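Local coordinates for protein CDP-4-keto-6-deoxy-D-glucose-3-dehydrase (Yersinia pseudotuberculosis, PDB 3BB8) that probably catalyses pyridoxal-phosphate-dependent removal of the C3 hydroxyl of CDP-4-keto-6-deoxy-D-glucose, a step in making lipopolysaccharide sugars, at residues T82-S85 / G86-N90; F216-K220 / H221-G225; I240-S243 / F244-G248. The protein carries 1 engineered substitution. One frame throughout, in Å; residues are numbered along the deposited sequence.

Interaction 1 of 3, residues T82-S85 / G86-N90; sequences TTTS and GSSAN. With PLP (pyridoxal-5'-phosphate), chain C.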
ATOM      1  N   THR A  82      -9.415   0.622  -6.656  1.00 27.76           N
ATOM      2  CA  THR A  82      -9.129   0.439  -5.250  1.00 27.96           C
ATOM      3  C   THR A  82      -7.629   0.464  -5.010  1.00 28.86           C
ATOM      4  O   THR A  82      -6.834   0.171  -5.910  1.00 29.52           O
ATOM      5  CB  THR A  82      -9.698  -0.883  -4.702  1.00 27.98           C
ATOM      6  OG1 THR A  82      -9.196  -1.988  -5.468  1.00 28.01           O
ATOM      7  CG2 THR A  82     -11.225  -0.857  -4.744  1.00 26.58           C
ATOM      8  N   THR A  83      -7.245   0.826  -3.790  1.00 28.52           N
ATOM      9  CA  THR A  83      -5.837   0.882  -3.415  1.00 26.78           C
ATOM     10  C   THR A  83      -5.694   0.586  -1.915  1.00 26.64           C
ATOM     11  O   THR A  83      -6.696   0.391  -1.233  1.00 27.51           O
ATOM     12  CB  THR A  83      -5.227   2.246  -3.804  1.00 25.40           C
ATOM     13  OG1 THR A  83      -3.832   2.248  -3.494  1.00 28.16           O
ATOM     14  CG2 THR A  83      -5.931   3.377  -3.092  1.00 22.51           C
ATOM     15  N   THR A  84      -4.465   0.553  -1.398  1.00 26.12           N
ATOM     16  CA  THR A  84      -4.232   0.179   0.003  1.00 24.00           C
ATOM     17  C   THR A  84      -4.793   1.060   1.117  1.00 23.23           C
ATOM     18  O   THR A  84      -5.037   0.576   2.218  1.00 23.06           O
ATOM     19  CB  THR A  84      -2.733   0.027   0.301  1.00 27.33           C
ATOM     20  OG1 THR A  84      -2.195   1.310   0.641  1.00 23.25           O
ATOM     21  CG2 THR A  84      -1.989  -0.538  -0.923  1.00 26.79           C
ATOM     22  N   SER A  85      -4.993   2.343   0.845  1.00 21.80           N
ATOM     23  CA  SER A  85      -5.472   3.249   1.867  1.00 19.82           C
ATOM     24  C   SER A  85      -5.838   4.578   1.243  1.00 21.12           C
ATOM     25  O   SER A  85      -5.579   4.815   0.065  1.00 18.87           O
ATOM     26  CB  SER A  85      -4.352   3.493   2.895  1.00 21.53           C
ATOM     27  OG  SER A  85      -3.228   4.120   2.279  1.00 21.32           O
ATOM     28  N   GLY A  86      -6.417   5.459   2.055  1.00 19.22           N
ATOM     29  CA  GLY A  86      -6.754   6.774   1.562  1.00 20.51           C
ATOM     30  C   GLY A  86      -5.465   7.509   1.214  1.00 20.45           C
ATOM     31  O   GLY A  86      -5.412   8.254   0.221  1.00 19.47           O
ATOM     32  N   SER A  87      -4.424   7.307   2.023  1.00 19.47           N
ATOM     33  CA  SER A  87      -3.139   7.963   1.770  1.00 22.29           C
ATOM     34  C   SER A  87      -2.576   7.469   0.427  1.00 25.05           C
ATOM     35  O   SER A  87      -2.043   8.241  -0.359  1.00 25.08           O
ATOM     36  CB  SER A  87      -2.139   7.652   2.891  1.00 23.90           C
ATOM     37  OG  SER A  87      -2.619   8.066   4.160  1.00 25.88           O
ATOM     38  N   SER A  88      -2.697   6.172   0.163  1.00 28.16           N
ATOM     39  CA  SER A  88      -2.189   5.645  -1.103  1.00 27.90           C
ATOM     40  C   SER A  88      -3.010   6.217  -2.258  1.00 28.65           C
ATOM     41  O   SER A  88      -2.472   6.479  -3.333  1.00 28.87           O
ATOM     42  CB  SER A  88      -2.256   4.117  -1.120  1.00 25.28           C
ATOM     43  OG  SER A  88      -1.328   3.580  -0.207  1.00 22.21           O
ATOM     44  N   ALA A  89      -4.308   6.405  -2.036  1.00 27.28           N
ATOM     45  CA  ALA A  89      -5.160   6.963  -3.077  1.00 29.13           C
ATOM     46  C   ALA A  89      -4.648   8.359  -3.418  1.00 28.11           C
ATOM     47  O   ALA A  89      -4.449   8.680  -4.597  1.00 29.23           O
ATOM     48  CB  ALA A  89      -6.617   7.023  -2.610  1.00 28.19           C
ATOM     49  N   ASN A  90      -4.421   9.183  -2.393  1.00 26.77           N
ATOM     50  CA  ASN A  90      -3.906  10.537  -2.614  1.00 24.25           C
ATOM     51  C   ASN A  90      -2.576  10.465  -3.367  1.00 23.23           C
ATOM     52  O   ASN A  90      -2.337  11.250  -4.289  1.00 23.26           O
ATOM     53  CB  ASN A  90      -3.701  11.281  -1.288  1.00 24.55           C
ATOM     54  CG  ASN A  90      -5.008  11.806  -0.694  1.00 26.23           C
ATOM     55  OD1 ASN A  90      -5.070  12.176   0.477  1.00 24.19           O
ATOM     56  ND2 ASN A  90      -6.047  11.848  -1.502  1.00 25.58           N
TER
HETATM   57  N1  PLP C 500      -6.896  12.519   4.064  1.00 36.22           N
HETATM   58  C2  PLP C 500      -7.791  12.743   5.098  1.00 38.72           C
HETATM   59  C2A PLP C 500      -8.419  14.126   5.201  1.00 34.87           C
HETATM   60  C3  PLP C 500      -8.093  11.693   6.016  1.00 37.58           C
HETATM   61  O3  PLP C 500      -8.955  11.869   7.040  1.00 42.26           O
HETATM   62  C4  PLP C 500      -7.465  10.384   5.860  1.00 38.87           C
HETATM   63  C4A PLP C 500      -7.857   9.256   6.876  1.00 40.82           C
HETATM   64  C5  PLP C 500      -6.540  10.220   4.776  1.00 36.77           C
HETATM   65  C6  PLP C 500      -6.283  11.333   3.886  1.00 36.10           C
HETATM   66  C5A PLP C 500      -5.778   8.979   4.423  1.00 33.12           C
HETATM   67  O4P PLP C 500      -6.452   7.825   4.659  1.00 28.67           O
HETATM   68  P   PLP C 500      -5.823   6.495   5.306  1.00 28.86           P
HETATM   69  O1P PLP C 500      -6.763   5.371   4.922  1.00 27.71           O
HETATM   70  O2P PLP C 500      -5.835   6.763   6.923  1.00 30.42           O
HETATM   71  O3P PLP C 500      -4.394   6.285   4.795  1.00 26.52           O
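Ser85 caps the helix beginning at Gly86 by accepting from Ser88 N, and this N-cap doubles as the phosphate-binding turn of an aspartate aminotransferase fold, where a strand ends, the chain bends and a helix points its first N-H groups at the cofactor. Serine suits the cap because its short side chain can fold back over the first helical turn: with chi1 at 63°, Ser85 OG sits between the backbone N and the carbonyl carbon and lies 3.0 Å from Ser88 N, with an N-H...O angle of 157°. The same hydroxyl bonds to Asn288 O of the second subunit, so the cap also lies at the dimer interface. Beside it, Thr84 OG1 and Ser88 OG are only 2.6 Å apart and share a hydrogen bond, while Ala89 N closes the first full helical turn on Ser85 O at 2.9 Å.

Looser packing lies nearer the strand. There Thr83 CG2 comes no closer to Ala89 CB than 3.7 Å, a plain van der Waals touch that suits a small alanine, and Thr83 OG1 spends its bond on Leu289 O. Even this looser side is buried in the assembly.

Two backbone N-H groups of the turn reach the phosphate, alongside side-chain donors such as Ser87 OG and Trp247 NE1 of the second subunit. Gly86 N donates to O1P of the cofactor, and the ester oxygen O4P lies too close for a side chain at Gly86, so the residue without one fits. The dipole of the helix start probably adds to the attraction for the anion. Ser87 grips one phosphate oxygen twice: its N reaches O3P at 3.0 Å, and its hydroxyl OG, also bonded to Thr122 OG1, donates to O3P at 2.6 Å.

Interaction 2 of 3, residues F216-K220 / H221-G225; sequences FYPAK and HITMG. Engineered in segment 216-220: Lys220 (natural residue His). With PLP (pyridoxal-5'-phosphate), chain C.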
ATOM      1  N   PHE A 216     -10.824   3.899   3.476  1.00 25.05           N
ATOM      2  CA  PHE A 216     -11.659   2.894   4.134  1.00 26.23           C
ATOM      3  C   PHE A 216     -11.050   2.406   5.442  1.00 26.90           C
ATOM      4  O   PHE A 216     -11.183   1.234   5.811  1.00 24.93           O
ATOM      5  CB  PHE A 216     -11.919   1.706   3.205  1.00 26.10           C
ATOM      6  CG  PHE A 216     -12.471   2.100   1.878  1.00 25.36           C
ATOM      7  CD1 PHE A 216     -11.927   1.579   0.704  1.00 24.28           C
ATOM      8  CD2 PHE A 216     -13.511   3.014   1.788  1.00 24.59           C
ATOM      9  CE1 PHE A 216     -12.416   1.971  -0.546  1.00 24.19           C
ATOM     10  CE2 PHE A 216     -14.006   3.413   0.539  1.00 25.25           C
ATOM     11  CZ  PHE A 216     -13.454   2.887  -0.627  1.00 24.26           C
ATOM     12  N   TYR A 217     -10.346   3.315   6.114  1.00 29.20           N
ATOM     13  CA  TYR A 217      -9.751   3.046   7.418  1.00 29.81           C
ATOM     14  C   TYR A 217     -10.985   2.935   8.355  1.00 29.89           C
ATOM     15  O   TYR A 217     -12.016   3.555   8.096  1.00 29.63           O
ATOM     16  CB  TYR A 217      -8.849   4.224   7.808  1.00 31.02           C
ATOM     17  CG  TYR A 217      -8.071   4.008   9.077  1.00 32.96           C
ATOM     18  CD1 TYR A 217      -7.085   3.030   9.149  1.00 34.66           C
ATOM     19  CD2 TYR A 217      -8.366   4.733  10.229  1.00 33.92           C
ATOM     20  CE1 TYR A 217      -6.418   2.770  10.333  1.00 34.78           C
ATOM     21  CE2 TYR A 217      -7.702   4.482  11.417  1.00 33.42           C
ATOM     22  CZ  TYR A 217      -6.733   3.497  11.461  1.00 34.33           C
ATOM     23  OH  TYR A 217      -6.087   3.220  12.642  1.00 37.50           O
ATOM     24  N   PRO A 218     -10.898   2.157   9.447  1.00 29.83           N
ATOM     25  CA  PRO A 218     -12.057   2.016  10.346  1.00 30.19           C
ATOM     26  C   PRO A 218     -12.773   3.283  10.825  1.00 31.00           C
ATOM     27  O   PRO A 218     -13.974   3.257  11.097  1.00 30.59           O
ATOM     28  CB  PRO A 218     -11.499   1.187  11.500  1.00 28.70           C
ATOM     29  CG  PRO A 218     -10.480   0.296  10.785  1.00 29.96           C
ATOM     30  CD  PRO A 218      -9.779   1.309   9.892  1.00 28.84           C
ATOM     31  N   ALA A 219     -12.049   4.388  10.917  1.00 31.28           N
ATOM     32  CA  ALA A 219     -12.641   5.632  11.382  1.00 32.45           C
ATOM     33  C   ALA A 219     -13.497   6.316  10.322  1.00 33.59           C
ATOM     34  O   ALA A 219     -14.297   7.202  10.639  1.00 33.82           O
ATOM     35  CB  ALA A 219     -11.533   6.583  11.853  1.00 31.05           C
ATOM     36  N   LYS A 220     -13.347   5.897   9.069  1.00 33.18           N
ATOM     37  CA  LYS A 220     -14.082   6.530   7.980  1.00 33.44           C
ATOM     38  C   LYS A 220     -15.523   6.013   7.729  1.00 34.80           C
ATOM     39  O   LYS A 220     -15.990   5.084   8.385  1.00 32.12           O
ATOM     40  CB  LYS A 220     -13.205   6.486   6.710  1.00 35.86           C
ATOM     41  CG  LYS A 220     -12.195   7.694   6.565  1.00 36.99           C
ATOM     42  CD  LYS A 220     -10.904   7.656   7.443  1.00 38.72           C
ATOM     43  CE  LYS A 220     -10.217   9.061   7.509  1.00 39.62           C
ATOM     44  NZ  LYS A 220      -8.724   9.261   7.896  1.00 43.30           N
ATOM     45  N   HIS A 221     -16.236   6.634   6.793  1.00 35.95           N
ATOM     46  CA  HIS A 221     -17.620   6.248   6.502  1.00 37.56           C
ATOM     47  C   HIS A 221     -17.876   4.746   6.383  1.00 37.50           C
ATOM     48  O   HIS A 221     -18.785   4.222   7.030  1.00 36.56           O
ATOM     49  CB  HIS A 221     -18.096   6.989   5.265  1.00 36.99           C
ATOM     50  CG  HIS A 221     -18.190   8.468   5.470  1.00 38.61           C
ATOM     51  ND1 HIS A 221     -19.307   9.077   5.998  1.00 37.89           N
ATOM     52  CD2 HIS A 221     -17.288   9.457   5.260  1.00 38.60           C
ATOM     53  CE1 HIS A 221     -19.090  10.376   6.102  1.00 38.19           C
ATOM     54  NE2 HIS A 221     -17.871  10.632   5.661  1.00 38.03           N
ATOM     55  N   ILE A 222     -17.094   4.052   5.558  1.00 36.94           N
ATOM     56  CA  ILE A 222     -17.223   2.599   5.432  1.00 35.03           C
ATOM     57  C   ILE A 222     -15.805   2.071   5.541  1.00 34.33           C
ATOM     58  O   ILE A 222     -14.859   2.807   5.275  1.00 30.36           O
ATOM     59  CB  ILE A 222     -17.853   2.162   4.079  1.00 36.61           C
ATOM     60  CG1 ILE A 222     -16.963   2.582   2.904  1.00 35.89           C
ATOM     61  CG2 ILE A 222     -19.249   2.740   3.960  1.00 34.97           C
ATOM     62  CD1 ILE A 222     -17.489   2.142   1.544  1.00 36.33           C
ATOM     63  N   THR A 223     -15.643   0.807   5.913  1.00 34.75           N
ATOM     64  CA  THR A 223     -14.294   0.283   6.080  1.00 35.50           C
ATOM     65  C   THR A 223     -13.937  -1.066   5.436  1.00 35.01           C
ATOM     66  O   THR A 223     -14.805  -1.888   5.126  1.00 36.63           O
ATOM     67  CB  THR A 223     -13.978   0.177   7.577  1.00 36.33           C
ATOM     68  OG1 THR A 223     -12.609  -0.207   7.766  1.00 38.54           O
ATOM     69  CG2 THR A 223     -14.882  -0.865   8.215  1.00 33.94           C
ATOM     70  N   MET A 224     -12.640  -1.283   5.239  1.00 33.27           N
ATOM     71  CA  MET A 224     -12.133  -2.596   4.860  1.00 33.15           C
ATOM     72  C   MET A 224     -11.018  -3.074   5.784  1.00 33.22           C
ATOM     73  O   MET A 224     -10.203  -3.915   5.407  1.00 33.77           O
ATOM     74  CB  MET A 224     -11.462  -2.536   3.485  1.00 31.80           C
ATOM     75  CG  MET A 224     -12.401  -2.156   2.352  1.00 31.81           C
ATOM     76  SD  MET A 224     -11.616  -2.261   0.733  1.00 35.84           S
ATOM     77  CE  MET A 224     -12.721  -1.247  -0.246  1.00 32.55           C
ATOM     78  N   GLY A 225     -10.988  -2.531   6.997  1.00 32.91           N
ATOM     79  CA  GLY A 225      -9.748  -2.385   7.736  1.00 33.21           C
ATOM     80  C   GLY A 225      -8.767  -1.346   7.228  1.00 32.69           C
ATOM     81  O   GLY A 225      -8.595  -0.291   7.836  1.00 32.86           O
TER
HETATM   82  N1  PLP C 500      -6.896  12.519   4.064  1.00 36.22           N
HETATM   83  C2  PLP C 500      -7.791  12.743   5.098  1.00 38.72           C
HETATM   84  C2A PLP C 500      -8.419  14.126   5.201  1.00 34.87           C
HETATM   85  C3  PLP C 500      -8.093  11.693   6.016  1.00 37.58           C
HETATM   86  O3  PLP C 500      -8.955  11.869   7.040  1.00 42.26           O
HETATM   87  C4  PLP C 500      -7.465  10.384   5.860  1.00 38.87           C
HETATM   88  C4A PLP C 500      -7.857   9.256   6.876  1.00 40.82           C
HETATM   89  C5  PLP C 500      -6.540  10.220   4.776  1.00 36.77           C
HETATM   90  C6  PLP C 500      -6.283  11.333   3.886  1.00 36.10           C
HETATM   91  C5A PLP C 500      -5.778   8.979   4.423  1.00 33.12           C
HETATM   92  O4P PLP C 500      -6.452   7.825   4.659  1.00 28.67           O
HETATM   93  P   PLP C 500      -5.823   6.495   5.306  1.00 28.86           P
HETATM   94  O1P PLP C 500      -6.763   5.371   4.922  1.00 27.71           O
HETATM   95  O2P PLP C 500      -5.835   6.763   6.923  1.00 30.42           O
HETATM   96  O3P PLP C 500      -4.394   6.285   4.795  1.00 26.52           O
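Phe216 O is the acceptor on which this loop turns, and it takes two donors. Met224 N approaches Phe216 O in the carbonyl plane, on a lone pair, at 3.0 Å; Thr223 OG1 reaches the same Phe216 O from above that plane at 2.8 Å. Thr223 OG1, anti to the backbone N (chi1 -174°), reaches back and still accepts from Gly225 N at 2.9 Å, forming an ST turn. Threonine therefore serves as donor and acceptor at once, and Gly225 readily adopts the positive phi (71°) that follows. Within 216-220, Lys220 N bonds to Tyr217 O across a type I turn with Pro218 at its second position, a place where the fixed phi of proline fits. Tyr217 N is satisfied by Ser215 OG.

The apolar side rests on the Phe216 ring, which lies alongside Ile222, CD2 to CG1 3.7 Å, and makes an oblique Met-aromatic contact with Met224 SD.

The engineered Lys220, histidine in the natural protein, is bent at chi2, and its end reaches the cofactor. Its NZ is covalently joined to C4A at 1.3 Å, a length consistent with the lysine Schiff base, or internal aldimine, of pyridoxal-phosphate aminotransferases of this fold.

Interaction 3 of 3, residues I240-S243 / F244-G248; sequences IIES and FRDWG. With PLP (pyridoxal-5'-phosphate), chain E.
Phe244 lies alongside Ile240 one turn earlier, and the two belong to the C-terminal half of helix 235-245, a helix of the aspartate aminotransferase fold that unwinds into a loop reaching the neighbouring active site. Ile240 CG2 meets the edge of the Phe244 ring in its plane, 3.5 Å from CE2, while the ring stacks on His284 and packs against helix 86-96. Phenylalanine suits such a place between helices, and its own N continues the helix by bonding to Ile240 O.

Ser243 is small enough to be buried in the last turn of the helix. Ser243 OG lies 3.4 Å from Gly248 C and is taken up by Arg249 O beyond the turn.

Glu242 faces the charged side. Its extended chain lays CG 3.4 Å from Asp246 OD2, and OE1 pairs with Lys238. OE2 has a long, purely electrostatic contact with Arg245 NH2, well out of the guanidinium plane. Arg245 is held more firmly by Asp246: NE donates to OD1 at 2.9 Å, nearly straight at 170°, and NH1 bonds to Thr82 O. The positive charge of Arg245 probably eases the closeness of the two acids.

Past the last helical turn, Trp247 and Gly248 take positive phi, and the indole swings out to the second subunit, stacking edge-to-face with Tyr217 there. Trp247 NE1 donates to O2P of that subunit's pyridoxal phosphate at 3.0 Å.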
ATOM      1  N   ILE A 240      -3.667   5.891 -16.480  1.00 33.06           N
ATOM      2  CA  ILE A 240      -2.403   6.303 -15.882  1.00 34.06           C
ATOM      3  C   ILE A 240      -2.332   5.781 -14.437  1.00 34.03           C
ATOM      4  O   ILE A 240      -1.349   5.143 -14.058  1.00 31.99           O
ATOM      5  CB  ILE A 240      -2.250   7.856 -15.884  1.00 34.24           C
ATOM      6  CG1 ILE A 240      -1.805   8.353 -17.266  1.00 38.54           C
ATOM      7  CG2 ILE A 240      -1.182   8.292 -14.891  1.00 33.98           C
ATOM      8  CD1 ILE A 240      -2.637   7.864 -18.412  1.00 40.53           C
ATOM      9  N   ILE A 241      -3.386   6.042 -13.654  1.00 34.47           N
ATOM     10  CA  ILE A 241      -3.475   5.632 -12.246  1.00 32.79           C
ATOM     11  C   ILE A 241      -3.197   4.150 -12.076  1.00 33.82           C
ATOM     12  O   ILE A 241      -2.325   3.755 -11.296  1.00 32.57           O
ATOM     13  CB  ILE A 241      -4.900   5.862 -11.648  1.00 33.73           C
ATOM     14  CG1 ILE A 241      -5.404   7.262 -11.979  1.00 30.14           C
ATOM     15  CG2 ILE A 241      -4.881   5.657 -10.122  1.00 30.05           C
ATOM     16  CD1 ILE A 241      -4.638   8.353 -11.341  1.00 36.36           C
ATOM     17  N   GLU A 242      -3.977   3.339 -12.791  1.00 34.50           N
ATOM     18  CA  GLU A 242      -3.868   1.880 -12.741  1.00 32.76           C
ATOM     19  C   GLU A 242      -2.441   1.398 -13.004  1.00 32.37           C
ATOM     20  O   GLU A 242      -1.962   0.462 -12.359  1.00 30.16           O
ATOM     21  CB  GLU A 242      -4.831   1.261 -13.758  1.00 34.53           C
ATOM     22  CG  GLU A 242      -4.951  -0.259 -13.673  1.00 39.99           C
ATOM     23  CD  GLU A 242      -6.150  -0.787 -14.452  1.00 42.68           C
ATOM     24  OE1 GLU A 242      -6.277  -0.443 -15.648  1.00 44.25           O
ATOM     25  OE2 GLU A 242      -6.962  -1.545 -13.873  1.00 44.14           O
ATOM     26  N   SER A 243      -1.771   2.043 -13.955  1.00 31.93           N
ATOM     27  CA  SER A 243      -0.398   1.697 -14.299  1.00 30.94           C
ATOM     28  C   SER A 243       0.518   1.950 -13.098  1.00 30.81           C
ATOM     29  O   SER A 243       1.343   1.103 -12.740  1.00 30.27           O
ATOM     30  CB  SER A 243       0.063   2.530 -15.492  1.00 28.09           C
ATOM     31  OG  SER A 243       1.427   2.285 -15.789  1.00 28.28           O
ATOM     32  N   PHE A 244       0.373   3.117 -12.482  1.00 29.09           N
ATOM     33  CA  PHE A 244       1.179   3.465 -11.316  1.00 28.52           C
ATOM     34  C   PHE A 244       0.897   2.500 -10.158  1.00 28.72           C
ATOM     35  O   PHE A 244       1.804   2.104  -9.422  1.00 27.26           O
ATOM     36  CB  PHE A 244       0.876   4.890 -10.886  1.00 24.79           C
ATOM     37  CG  PHE A 244       1.670   5.929 -11.622  1.00 24.43           C
ATOM     38  CD1 PHE A 244       3.046   6.028 -11.443  1.00 20.32           C
ATOM     39  CD2 PHE A 244       1.035   6.842 -12.465  1.00 24.06           C
ATOM     40  CE1 PHE A 244       3.787   7.024 -12.088  1.00 22.57           C
ATOM     41  CE2 PHE A 244       1.767   7.844 -13.115  1.00 20.87           C
ATOM     42  CZ  PHE A 244       3.146   7.934 -12.923  1.00 21.79           C
ATOM     43  N   ARG A 245      -0.362   2.109 -10.013  1.00 27.51           N
ATOM     44  CA  ARG A 245      -0.728   1.193  -8.951  1.00 27.57           C
ATOM     45  C   ARG A 245      -0.171  -0.193  -9.238  1.00 26.95           C
ATOM     46  O   ARG A 245       0.273  -0.892  -8.335  1.00 26.46           O
ATOM     47  CB  ARG A 245      -2.254   1.101  -8.796  1.00 22.90           C
ATOM     48  CG  ARG A 245      -2.665   0.225  -7.613  1.00 22.87           C
ATOM     49  CD  ARG A 245      -4.141  -0.171  -7.653  1.00 26.24           C
ATOM     50  NE  ARG A 245      -4.463  -1.035  -8.785  1.00 26.95           N
ATOM     51  CZ  ARG A 245      -5.706  -1.329  -9.173  1.00 30.51           C
ATOM     52  NH1 ARG A 245      -6.759  -0.835  -8.522  1.00 25.99           N
ATOM     53  NH2 ARG A 245      -5.898  -2.110 -10.227  1.00 29.27           N
ATOM     54  N   ASP A 246      -0.189  -0.581 -10.506  1.00 29.26           N
ATOM     55  CA  ASP A 246       0.281  -1.896 -10.891  1.00 27.92           C
ATOM     56  C   ASP A 246       1.712  -2.005 -11.444  1.00 27.41           C
ATOM     57  O   ASP A 246       1.920  -2.408 -12.585  1.00 29.43           O
ATOM     58  CB  ASP A 246      -0.718  -2.511 -11.881  1.00 29.78           C
ATOM     59  CG  ASP A 246      -2.155  -2.517 -11.352  1.00 29.77           C
ATOM     60  OD1 ASP A 246      -2.362  -2.437 -10.119  1.00 29.98           O
ATOM     61  OD2 ASP A 246      -3.090  -2.617 -12.173  1.00 32.93           O
ATOM     62  N   TRP A 247       2.691  -1.664 -10.609  1.00 26.29           N
ATOM     63  CA  TRP A 247       4.117  -1.742 -10.932  1.00 24.47           C
ATOM     64  C   TRP A 247       4.567  -0.810 -12.040  1.00 25.87           C
ATOM     65  O   TRP A 247       5.696  -0.906 -12.534  1.00 23.61           O
ATOM     66  CB  TRP A 247       4.507  -3.187 -11.290  1.00 25.41           C
ATOM     67  CG  TRP A 247       4.194  -4.228 -10.231  1.00 23.33           C
ATOM     68  CD1 TRP A 247       4.871  -4.444  -9.057  1.00 25.36           C
ATOM     69  CD2 TRP A 247       3.119  -5.186 -10.254  1.00 22.35           C
ATOM     70  NE1 TRP A 247       4.281  -5.478  -8.352  1.00 23.46           N
ATOM     71  CE2 TRP A 247       3.207  -5.948  -9.062  1.00 20.98           C
ATOM     72  CE3 TRP A 247       2.093  -5.475 -11.165  1.00 22.30           C
ATOM     73  CZ2 TRP A 247       2.303  -6.981  -8.759  1.00 24.86           C
ATOM     74  CZ3 TRP A 247       1.188  -6.514 -10.864  1.00 22.27           C
ATOM     75  CH2 TRP A 247       1.304  -7.251  -9.668  1.00 24.58           C
ATOM     76  N   GLY A 248       3.694   0.115 -12.416  1.00 29.12           N
ATOM     77  CA  GLY A 248       4.025   1.036 -13.485  1.00 29.53           C
ATOM     78  C   GLY A 248       4.024   0.347 -14.839  1.00 33.13           C
ATOM     79  O   GLY A 248       4.603   0.857 -15.801  1.00 34.84           O
TER
HETATM   80  N1  PLP E 500      11.412  -7.154  -6.201  1.00 33.59           N
HETATM   81  C2  PLP E 500      11.460  -8.378  -6.841  1.00 38.34           C
HETATM   82  C2A PLP E 500      12.825  -8.874  -7.325  1.00 32.99           C
HETATM   83  C3  PLP E 500      10.256  -9.125  -7.022  1.00 37.13           C
HETATM   84  O3  PLP E 500      10.248 -10.324  -7.647  1.00 39.37           O
HETATM   85  C4  PLP E 500       8.984  -8.594  -6.528  1.00 37.53           C
HETATM   86  C4A PLP E 500       7.711  -9.459  -6.722  1.00 42.08           C
HETATM   87  C5  PLP E 500       8.998  -7.321  -5.887  1.00 36.84           C
HETATM   88  C6  PLP E 500      10.257  -6.621  -5.740  1.00 36.01           C
HETATM   89  C5A PLP E 500       7.823  -6.585  -5.313  1.00 34.35           C
HETATM   90  O4P PLP E 500       6.832  -7.379  -4.833  1.00 31.01           O
HETATM   91  P   PLP E 500       5.267  -7.151  -5.068  1.00 32.35           P
HETATM   92  O1P PLP E 500       4.565  -7.898  -3.977  1.00 31.67           O
HETATM   93  O2P PLP E 500       4.972  -7.792  -6.551  1.00 35.15           O
HETATM   94  O3P PLP E 500       4.942  -5.638  -5.055  1.00 32.61           O

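In the fold
The three contacts follow one another along the chain without nesting or crossing. Interaction 1 closes the turn from strand 79-83 into helix 86-96. Interaction 2 folds up the loop joining strands 211-215 and 228-232, the second of which pairs antiparallel with 79-83. Both turns face the same pyridoxal phosphate, from its phosphate end and from C4A, the carbon bonded to Lys220. Soon afterwards interaction 3 ends helix 235-245. It touches interaction 1 directly, Arg245 NH1 meeting Thr82 O at 2.8 Å, but stays about 10 Å from interaction 2 at the nearest atoms. Its loop serves the other subunit's cofactor, tying each active site to both halves of the dimer.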